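Local coordinates for protein putative S41 protease (Bacteroides fragilis NCTC 9343, PDB 3K50) that is a putative serine-type peptidase of family S41 that probably cleaves peptide bonds and carries a PDZ-like domain, at residues G75-L80 and I94-P99; G107-H112 and Y379-N384. All blocks are in the same frame, centred on the assembly; numbering follows the deposited sequence.

Interaction 1 (G75-L80 and I94-P99); sequences GFDYTL and ISYVVP. With GOL (glycerol), chain C.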
ATOM      1  N   GLY A  75       0.579 -16.825  -1.280  1.00 29.83           N
ATOM      2  CA  GLY A  75       0.378 -15.884  -0.203  1.00 30.71           C
ATOM      3  C   GLY A  75       1.642 -15.194   0.270  1.00 32.56           C
ATOM      4  O   GLY A  75       1.679 -14.738   1.422  1.00 34.31           O
ATOM      5  N   PHE A  76       2.697 -15.114  -0.553  1.00 31.29           N
ATOM      6  CA  PHE A  76       3.880 -14.338  -0.127  1.00 30.44           C
ATOM      7  C   PHE A  76       4.447 -13.453  -1.220  1.00 31.88           C
ATOM      8  O   PHE A  76       4.314 -13.751  -2.394  1.00 30.62           O
ATOM      9  CB  PHE A  76       4.979 -15.230   0.413  1.00 29.63           C
ATOM     10  CG  PHE A  76       5.667 -16.096  -0.661  1.00 29.25           C
ATOM     11  CD1 PHE A  76       5.118 -17.290  -1.055  1.00 30.34           C
ATOM     12  CD2 PHE A  76       6.868 -15.684  -1.247  1.00 32.25           C
ATOM     13  CE1 PHE A  76       5.735 -18.072  -2.017  1.00 30.06           C
ATOM     14  CE2 PHE A  76       7.462 -16.438  -2.224  1.00 28.20           C
ATOM     15  CZ  PHE A  76       6.903 -17.643  -2.595  1.00 30.34           C
ATOM     16  N   ASP A  77       5.057 -12.348  -0.814  1.00 32.82           N
ATOM     17  CA  ASP A  77       5.795 -11.482  -1.734  1.00 33.88           C
ATOM     18  C   ASP A  77       7.260 -11.668  -1.478  1.00 33.24           C
ATOM     19  O   ASP A  77       7.663 -12.013  -0.368  1.00 30.96           O
ATOM     20  CB  ASP A  77       5.456 -10.000  -1.544  1.00 31.45           C
ATOM     21  CG  ASP A  77       4.059  -9.658  -1.988  1.00 43.10           C
ATOM     22  OD1 ASP A  77       3.523 -10.425  -2.832  1.00 51.11           O
ATOM     23  OD2 ASP A  77       3.492  -8.642  -1.474  1.00 50.31           O
ATOM     24  N   TYR A  78       8.076 -11.377  -2.488  1.00 34.19           N
ATOM     25  CA  TYR A  78       9.494 -11.600  -2.390  1.00 36.44           C
ATOM     26  C   TYR A  78      10.351 -10.688  -3.267  1.00 37.45           C
ATOM     27  O   TYR A  78       9.838  -9.975  -4.082  1.00 37.87           O
ATOM     28  CB  TYR A  78       9.782 -13.029  -2.846  1.00 35.99           C
ATOM     29  CG  TYR A  78       9.494 -13.210  -4.320  1.00 43.88           C
ATOM     30  CD1 TYR A  78       8.212 -13.523  -4.753  1.00 46.32           C
ATOM     31  CD2 TYR A  78      10.480 -13.028  -5.278  1.00 44.37           C
ATOM     32  CE1 TYR A  78       7.917 -13.671  -6.073  1.00 51.00           C
ATOM     33  CE2 TYR A  78      10.190 -13.148  -6.620  1.00 46.64           C
ATOM     34  CZ  TYR A  78       8.899 -13.484  -7.010  1.00 53.35           C
ATOM     35  OH  TYR A  78       8.574 -13.624  -8.336  1.00 49.41           O
ATOM     36  N   THR A  79      11.665 -10.802  -3.119  1.00 38.52           N
ATOM     37  CA  THR A  79      12.643 -10.122  -3.958  1.00 39.13           C
ATOM     38  C   THR A  79      13.738 -11.094  -4.200  1.00 37.54           C
ATOM     39  O   THR A  79      14.199 -11.736  -3.253  1.00 34.82           O
ATOM     40  CB  THR A  79      13.344  -8.974  -3.252  1.00 41.54           C
ATOM     41  OG1 THR A  79      12.376  -8.066  -2.730  1.00 41.73           O
ATOM     42  CG2 THR A  79      14.308  -8.244  -4.236  1.00 38.27           C
ATOM     43  N   LEU A  80      14.189 -11.175  -5.454  1.00 36.29           N
ATOM     44  CA  LEU A  80      15.299 -12.058  -5.865  1.00 34.47           C
ATOM     45  C   LEU A  80      16.667 -11.430  -5.670  1.00 32.64           C
ATOM     46  O   LEU A  80      16.843 -10.234  -5.923  1.00 30.94           O
ATOM     47  CB  LEU A  80      15.201 -12.393  -7.352  1.00 30.00           C
ATOM     48  CG  LEU A  80      14.011 -13.210  -7.747  1.00 35.27           C
ATOM     49  CD1 LEU A  80      14.192 -13.710  -9.170  1.00 33.26           C
ATOM     50  CD2 LEU A  80      13.855 -14.379  -6.781  1.00 37.59           C
ATOM     51  N   ILE A  94      11.683 -13.268   1.472  1.00 28.96           N
ATOM     52  CA  ILE A  94      10.247 -13.020   1.708  1.00 29.09           C
ATOM     53  C   ILE A  94      10.030 -11.679   2.405  1.00 26.04           C
ATOM     54  O   ILE A  94      10.622 -11.435   3.453  1.00 26.34           O
ATOM     55  CB  ILE A  94       9.600 -14.199   2.483  1.00 26.93           C
ATOM     56  CG1 ILE A  94       9.663 -15.455   1.605  1.00 29.24           C
ATOM     57  CG2 ILE A  94       8.154 -13.847   2.861  1.00 24.69           C
ATOM     58  CD1 ILE A  94       9.229 -16.771   2.292  1.00 29.54           C
ATOM     59  N   SER A  95       9.152 -10.836   1.842  1.00 27.65           N
ATOM     60  CA  SER A  95       8.858  -9.533   2.350  1.00 28.02           C
ATOM     61  C   SER A  95       7.480  -9.411   3.044  1.00 28.15           C
ATOM     62  O   SER A  95       7.273  -8.478   3.757  1.00 27.54           O
ATOM     63  CB  SER A  95       8.843  -8.531   1.179  1.00 29.27           C
ATOM     64  OG  SER A  95       7.858  -8.934   0.190  1.00 28.66           O
ATOM     65  N   TYR A  96       6.552 -10.327   2.800  1.00 27.91           N
ATOM     66  CA  TYR A  96       5.181 -10.229   3.302  1.00 26.52           C
ATOM     67  C   TYR A  96       4.555 -11.620   3.167  1.00 29.72           C
ATOM     68  O   TYR A  96       4.778 -12.318   2.130  1.00 29.43           O
ATOM     69  CB  TYR A  96       4.416  -9.220   2.452  1.00 29.93           C
ATOM     70  CG  TYR A  96       3.057  -8.826   2.973  1.00 27.37           C
ATOM     71  CD1 TYR A  96       1.966  -9.502   2.594  1.00 22.76           C
ATOM     72  CD2 TYR A  96       2.877  -7.688   3.766  1.00 26.11           C
ATOM     73  CE1 TYR A  96       0.706  -9.142   3.029  1.00 35.86           C
ATOM     74  CE2 TYR A  96       1.643  -7.309   4.178  1.00 29.87           C
ATOM     75  CZ  TYR A  96       0.553  -8.050   3.805  1.00 28.49           C
ATOM     76  OH  TYR A  96      -0.717  -7.720   4.217  1.00 33.88           O
ATOM     77  N   VAL A  97       3.847 -12.067   4.209  1.00 25.77           N
ATOM     78  CA  VAL A  97       3.123 -13.348   4.178  1.00 23.86           C
ATOM     79  C   VAL A  97       1.666 -13.056   4.520  1.00 27.90           C
ATOM     80  O   VAL A  97       1.372 -12.445   5.572  1.00 27.81           O
ATOM     81  CB  VAL A  97       3.727 -14.338   5.193  1.00 29.81           C
ATOM     82  CG1 VAL A  97       2.882 -15.642   5.324  1.00 23.53           C
ATOM     83  CG2 VAL A  97       5.143 -14.664   4.777  1.00 20.87           C
ATOM     84  N   VAL A  98       0.753 -13.508   3.669  1.00 27.36           N
ATOM     85  CA  VAL A  98      -0.656 -13.334   3.865  1.00 27.30           C
ATOM     86  C   VAL A  98      -1.139 -14.322   4.931  1.00 26.69           C
ATOM     87  O   VAL A  98      -0.838 -15.519   4.826  1.00 29.69           O
ATOM     88  CB  VAL A  98      -1.436 -13.588   2.548  1.00 24.80           C
ATOM     89  CG1 VAL A  98      -2.915 -13.697   2.789  1.00 25.43           C
ATOM     90  CG2 VAL A  98      -1.124 -12.482   1.489  1.00 24.94           C
ATOM     91  N   PRO A  99      -1.835 -13.818   5.967  1.00 28.60           N
ATOM     92  CA  PRO A  99      -2.393 -14.646   7.037  1.00 31.87           C
ATOM     93  C   PRO A  99      -3.329 -15.714   6.476  1.00 31.62           C
ATOM     94  O   PRO A  99      -4.141 -15.447   5.613  1.00 33.18           O
ATOM     95  CB  PRO A  99      -3.156 -13.656   7.905  1.00 34.79           C
ATOM     96  CG  PRO A  99      -2.640 -12.317   7.578  1.00 39.00           C
ATOM     97  CD  PRO A  99      -2.081 -12.377   6.180  1.00 34.15           C
TER
HETATM   98  C1  GOL C   2       6.452  -6.293  -2.178  1.00 66.10           C
HETATM   99  O1  GOL C   2       5.668  -6.208  -1.001  1.00 65.91           O
HETATM  100  C2  GOL C   2       7.911  -6.554  -1.763  1.00 64.89           C
HETATM  101  O2  GOL C   2       8.455  -7.752  -2.326  1.00 59.34           O
HETATM  102  C3  GOL C   2       8.772  -5.319  -2.059  1.00 62.91           C
HETATM  103  O3  GOL C   2      10.087  -5.447  -1.575  1.00 43.59           O

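Interaction 2 (G107-H112 and Y379-N384); sequences GLQRGH and YLPFGN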
ATOM      1  N   GLY A 107       5.081 -22.392   7.410  1.00 37.35           N
ATOM      2  CA  GLY A 107       5.935 -21.878   8.494  1.00 37.47           C
ATOM      3  C   GLY A 107       6.808 -20.716   8.031  1.00 38.49           C
ATOM      4  O   GLY A 107       7.826 -20.402   8.651  1.00 39.50           O
ATOM      5  N   LEU A 108       6.419 -20.060   6.943  1.00 38.02           N
ATOM      6  CA  LEU A 108       7.252 -19.008   6.375  1.00 31.62           C
ATOM      7  C   LEU A 108       6.947 -17.661   7.011  1.00 31.12           C
ATOM      8  O   LEU A 108       5.821 -17.381   7.440  1.00 29.50           O
ATOM      9  CB  LEU A 108       7.107 -18.953   4.859  1.00 33.58           C
ATOM     10  CG  LEU A 108       7.545 -20.128   3.971  1.00 28.82           C
ATOM     11  CD1 LEU A 108       7.115 -19.847   2.552  1.00 29.86           C
ATOM     12  CD2 LEU A 108       9.042 -20.338   4.051  1.00 32.74           C
ATOM     13  N   GLN A 109       7.975 -16.824   7.056  1.00 28.46           N
ATOM     14  CA  GLN A 109       7.892 -15.516   7.652  1.00 31.02           C
ATOM     15  C   GLN A 109       8.725 -14.542   6.867  1.00 28.84           C
ATOM     16  O   GLN A 109       9.687 -14.931   6.214  1.00 29.42           O
ATOM     17  CB  GLN A 109       8.519 -15.532   9.060  1.00 34.10           C
ATOM     18  CG  GLN A 109       7.866 -16.402  10.070  1.00 37.40           C
ATOM     19  CD  GLN A 109       8.426 -16.158  11.433  1.00 40.99           C
ATOM     20  OE1 GLN A 109       8.267 -15.070  12.003  1.00 47.47           O
ATOM     21  NE2 GLN A 109       9.101 -17.146  11.958  1.00 35.78           N
ATOM     22  N   ARG A 110       8.397 -13.280   6.974  1.00 29.78           N
ATOM     23  CA  ARG A 110       9.257 -12.225   6.446  1.00 27.58           C
ATOM     24  C   ARG A 110      10.676 -12.367   7.007  1.00 28.24           C
ATOM     25  O   ARG A 110      10.851 -12.518   8.233  1.00 31.93           O
ATOM     26  CB  ARG A 110       8.639 -10.874   6.825  1.00 29.29           C
ATOM     27  CG  ARG A 110       9.520  -9.703   6.488  1.00 30.81           C
ATOM     28  CD  ARG A 110       8.881  -8.434   6.874  1.00 25.46           C
ATOM     29  NE  ARG A 110       9.859  -7.295   6.815  1.00 38.81           N
ATOM     30  CZ  ARG A 110       9.985  -6.482   5.784  1.00 32.63           C
ATOM     31  NH1 ARG A 110       9.231  -6.644   4.724  1.00 45.43           N
ATOM     32  NH2 ARG A 110      10.850  -5.505   5.796  1.00 32.34           N
ATOM     33  N   GLY A 111      11.688 -12.337   6.129  1.00 27.40           N
ATOM     34  CA  GLY A 111      13.086 -12.538   6.505  1.00 27.72           C
ATOM     35  C   GLY A 111      13.577 -13.934   6.133  1.00 28.38           C
ATOM     36  O   GLY A 111      14.764 -14.195   6.097  1.00 28.03           O
ATOM     37  N   HIS A 112      12.662 -14.857   5.897  1.00 27.55           N
ATOM     38  CA  HIS A 112      13.061 -16.144   5.370  1.00 29.11           C
ATOM     39  C   HIS A 112      13.397 -15.988   3.908  1.00 29.93           C
ATOM     40  O   HIS A 112      12.823 -15.151   3.196  1.00 29.08           O
ATOM     41  CB  HIS A 112      11.950 -17.174   5.469  1.00 31.84           C
ATOM     42  CG  HIS A 112      11.830 -17.805   6.812  1.00 34.20           C
ATOM     43  ND1 HIS A 112      10.617 -18.096   7.385  1.00 36.04           N
ATOM     44  CD2 HIS A 112      12.775 -18.211   7.696  1.00 35.64           C
ATOM     45  CE1 HIS A 112      10.817 -18.654   8.560  1.00 33.13           C
ATOM     46  NE2 HIS A 112      12.118 -18.732   8.772  1.00 36.46           N
ATOM     47  N   TYR A 379      16.404  -7.201   8.290  1.00 29.95           N
ATOM     48  CA  TYR A 379      15.184  -7.434   7.490  1.00 26.86           C
ATOM     49  C   TYR A 379      14.406  -8.524   8.254  1.00 31.09           C
ATOM     50  O   TYR A 379      14.714  -9.718   8.144  1.00 29.38           O
ATOM     51  CB  TYR A 379      15.585  -7.859   6.100  1.00 29.30           C
ATOM     52  CG  TYR A 379      14.519  -7.718   5.051  1.00 28.18           C
ATOM     53  CD1 TYR A 379      13.506  -8.629   4.941  1.00 28.94           C
ATOM     54  CD2 TYR A 379      14.546  -6.653   4.159  1.00 27.71           C
ATOM     55  CE1 TYR A 379      12.548  -8.503   3.962  1.00 32.70           C
ATOM     56  CE2 TYR A 379      13.570  -6.514   3.164  1.00 28.04           C
ATOM     57  CZ  TYR A 379      12.585  -7.432   3.077  1.00 26.20           C
ATOM     58  OH  TYR A 379      11.636  -7.332   2.077  1.00 31.99           O
ATOM     59  N   LEU A 380      13.440  -8.086   9.070  1.00 32.14           N
ATOM     60  CA  LEU A 380      12.820  -8.951  10.063  1.00 32.32           C
ATOM     61  C   LEU A 380      11.322  -8.827  10.068  1.00 29.75           C
ATOM     62  O   LEU A 380      10.801  -7.895   9.462  1.00 32.31           O
ATOM     63  CB  LEU A 380      13.337  -8.551  11.458  1.00 34.62           C
ATOM     64  CG  LEU A 380      14.784  -8.848  11.798  1.00 34.44           C
ATOM     65  CD1 LEU A 380      15.215  -8.086  13.015  1.00 29.66           C
ATOM     66  CD2 LEU A 380      15.003 -10.411  11.931  1.00 32.10           C
ATOM     67  N   PRO A 381      10.614  -9.794  10.729  1.00 28.69           N
ATOM     68  CA  PRO A 381       9.184  -9.674  10.806  1.00 27.47           C
ATOM     69  C   PRO A 381       8.693  -8.329  11.295  1.00 28.61           C
ATOM     70  O   PRO A 381       9.314  -7.713  12.152  1.00 26.34           O
ATOM     71  CB  PRO A 381       8.791 -10.740  11.835  1.00 29.47           C
ATOM     72  CG  PRO A 381       9.859 -11.858  11.554  1.00 29.40           C
ATOM     73  CD  PRO A 381      11.095 -11.082  11.308  1.00 23.69           C
ATOM     74  N   PHE A 382       7.546  -7.922  10.774  1.00 30.12           N
ATOM     75  CA  PHE A 382       6.962  -6.655  11.207  1.00 28.83           C
ATOM     76  C   PHE A 382       6.658  -6.628  12.707  1.00 30.21           C
ATOM     77  O   PHE A 382       6.165  -7.596  13.294  1.00 30.18           O
ATOM     78  CB  PHE A 382       5.688  -6.390  10.444  1.00 29.31           C
ATOM     79  CG  PHE A 382       5.869  -6.299   8.956  1.00 27.65           C
ATOM     80  CD1 PHE A 382       6.552  -5.224   8.391  1.00 31.40           C
ATOM     81  CD2 PHE A 382       5.245  -7.200   8.120  1.00 30.58           C
ATOM     82  CE1 PHE A 382       6.661  -5.124   7.025  1.00 33.55           C
ATOM     83  CE2 PHE A 382       5.352  -7.105   6.784  1.00 28.06           C
ATOM     84  CZ  PHE A 382       6.045  -6.040   6.222  1.00 30.90           C
ATOM     85  N   GLY A 383       6.970  -5.512  13.340  1.00 29.15           N
ATOM     86  CA  GLY A 383       6.744  -5.371  14.767  1.00 27.24           C
ATOM     87  C   GLY A 383       7.903  -5.885  15.632  1.00 30.28           C
ATOM     88  O   GLY A 383       7.917  -5.611  16.825  1.00 29.46           O
ATOM     89  N   ASN A 384       8.886  -6.587  15.065  1.00 29.24           N
ATOM     90  CA  ASN A 384      10.102  -6.953  15.807  1.00 28.20           C
ATOM     91  C   ASN A 384      10.823  -5.625  15.958  1.00 29.15           C
ATOM     92  O   ASN A 384      11.027  -4.954  14.979  1.00 31.46           O
ATOM     93  CB  ASN A 384      10.914  -7.990  15.017  1.00 26.88           C
ATOM     94  CG  ASN A 384      12.204  -8.415  15.698  1.00 31.69           C
ATOM     95  OD1 ASN A 384      12.999  -7.587  16.155  1.00 26.61           O
ATOM     96  ND2 ASN A 384      12.475  -9.722  15.664  1.00 28.33           N
TER

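Interaction 1 (G75-L80 and I94-P99)
D77 meets S95 where strand 94-97 bulges against strand 76-80. The D77 side chain starts close to the serine, with CB 3.1 Å from S95 OG, an approach the short serine side chain permits. Its CG lies beside the backbone N (chi1 -70°) and is 3.9 Å from O1 of a glycerol, which probably comes from the crystallisation liquor. At the tip, OD2 accepts a weak 3.3 Å hydrogen bond from glycerol O1. S95 OG and glycerol O2 are hydrogen-bonded at 2.8 Å, and either could be the donor.

The backbones run antiparallel. S95 and Y96 together lie opposite D77, a beta bulge: S95 N donates to D77 O, and D77 N to Y96 O. Beyond it, V98 N reaches G75 O at 2.7 Å in an almost straight bond. Glycine suits residue 75, where a CB would jam against the preceding carbonyl O and point toward V98 CB.

On the other face, F76 CD2 meets I94 CG1 at 4.0 Å, the side chains crossing at about a right angle. A103 and I114 extend this apolar layer. A Gly-Phe pair at the start of the sheet's outermost strand, with G75 just before it, is consistent with the carboxylate-binding loop of PDZ domains.

Interaction 2 (G107-H112 and Y379-N384)
R110 slides its guanidinium between the rings of Y379 and F382, so that each flat face of the cation carries an aromatic neighbour. The Y379 plane is nearly parallel to it, tilted by 16°, and R110 CZ sits 4.1 Å from that ring's centroid in a cation-pi contact. Tyrosine CE1 lies over the centre of the guanidinium, while NH2 lies over the centre of the tyrosine ring. On the opposite face F382 is tilted a little more, by 25°, and its CE1 is displaced toward the guanidinium rim. The F382 ring faces the shaft as well: R110 CD stands over its centre, 3.8 Å from the centroid, in a CH-pi contact.

The long reach comes from an extended arginine chain whose CG is anti to the backbone N (chi1 173°). NE donates a clearly bent 2.9 Å hydrogen bond to L380 O, which lies in the guanidinium plane, although the donor stands above the carbonyl plane. R110 and G111 form the corner of a type II turn, where glycine accommodates the positive phi and lets its CA lie 3.6 Å from Y379 O. P381 CD packs on R110 O.

Outside the two segments, NH1 donates to S95 O and Y233 OH, and NH2 forms a salt bridge with E372. Stacking fixes the cation's plane and directional bonds its rotation; E372 probably offsets the cost of burying the charge and the repulsion from nearby R232.

Along the chain, interaction 1 closes before interaction 2 opens, and their centres lie 9 Å apart on the same side of the chain's centre. Interaction 1 joins the first two strands of a five-stranded antiparallel sheet. The loop 107-112 leads from helix 102-105 into strand 113-117, the third strand of that sheet, whereas 379-384 precedes the C-terminal helix 388-398. The two contacts touch directly: I94 N probably bonds to H112 O, S95 CB packs against Y379 OH, and the arginine of interaction 2 also grips strand 90-97. Interaction 1 is thus internal to the PDZ-like domain, and interaction 2 ties that domain to the C-terminal part of the chain.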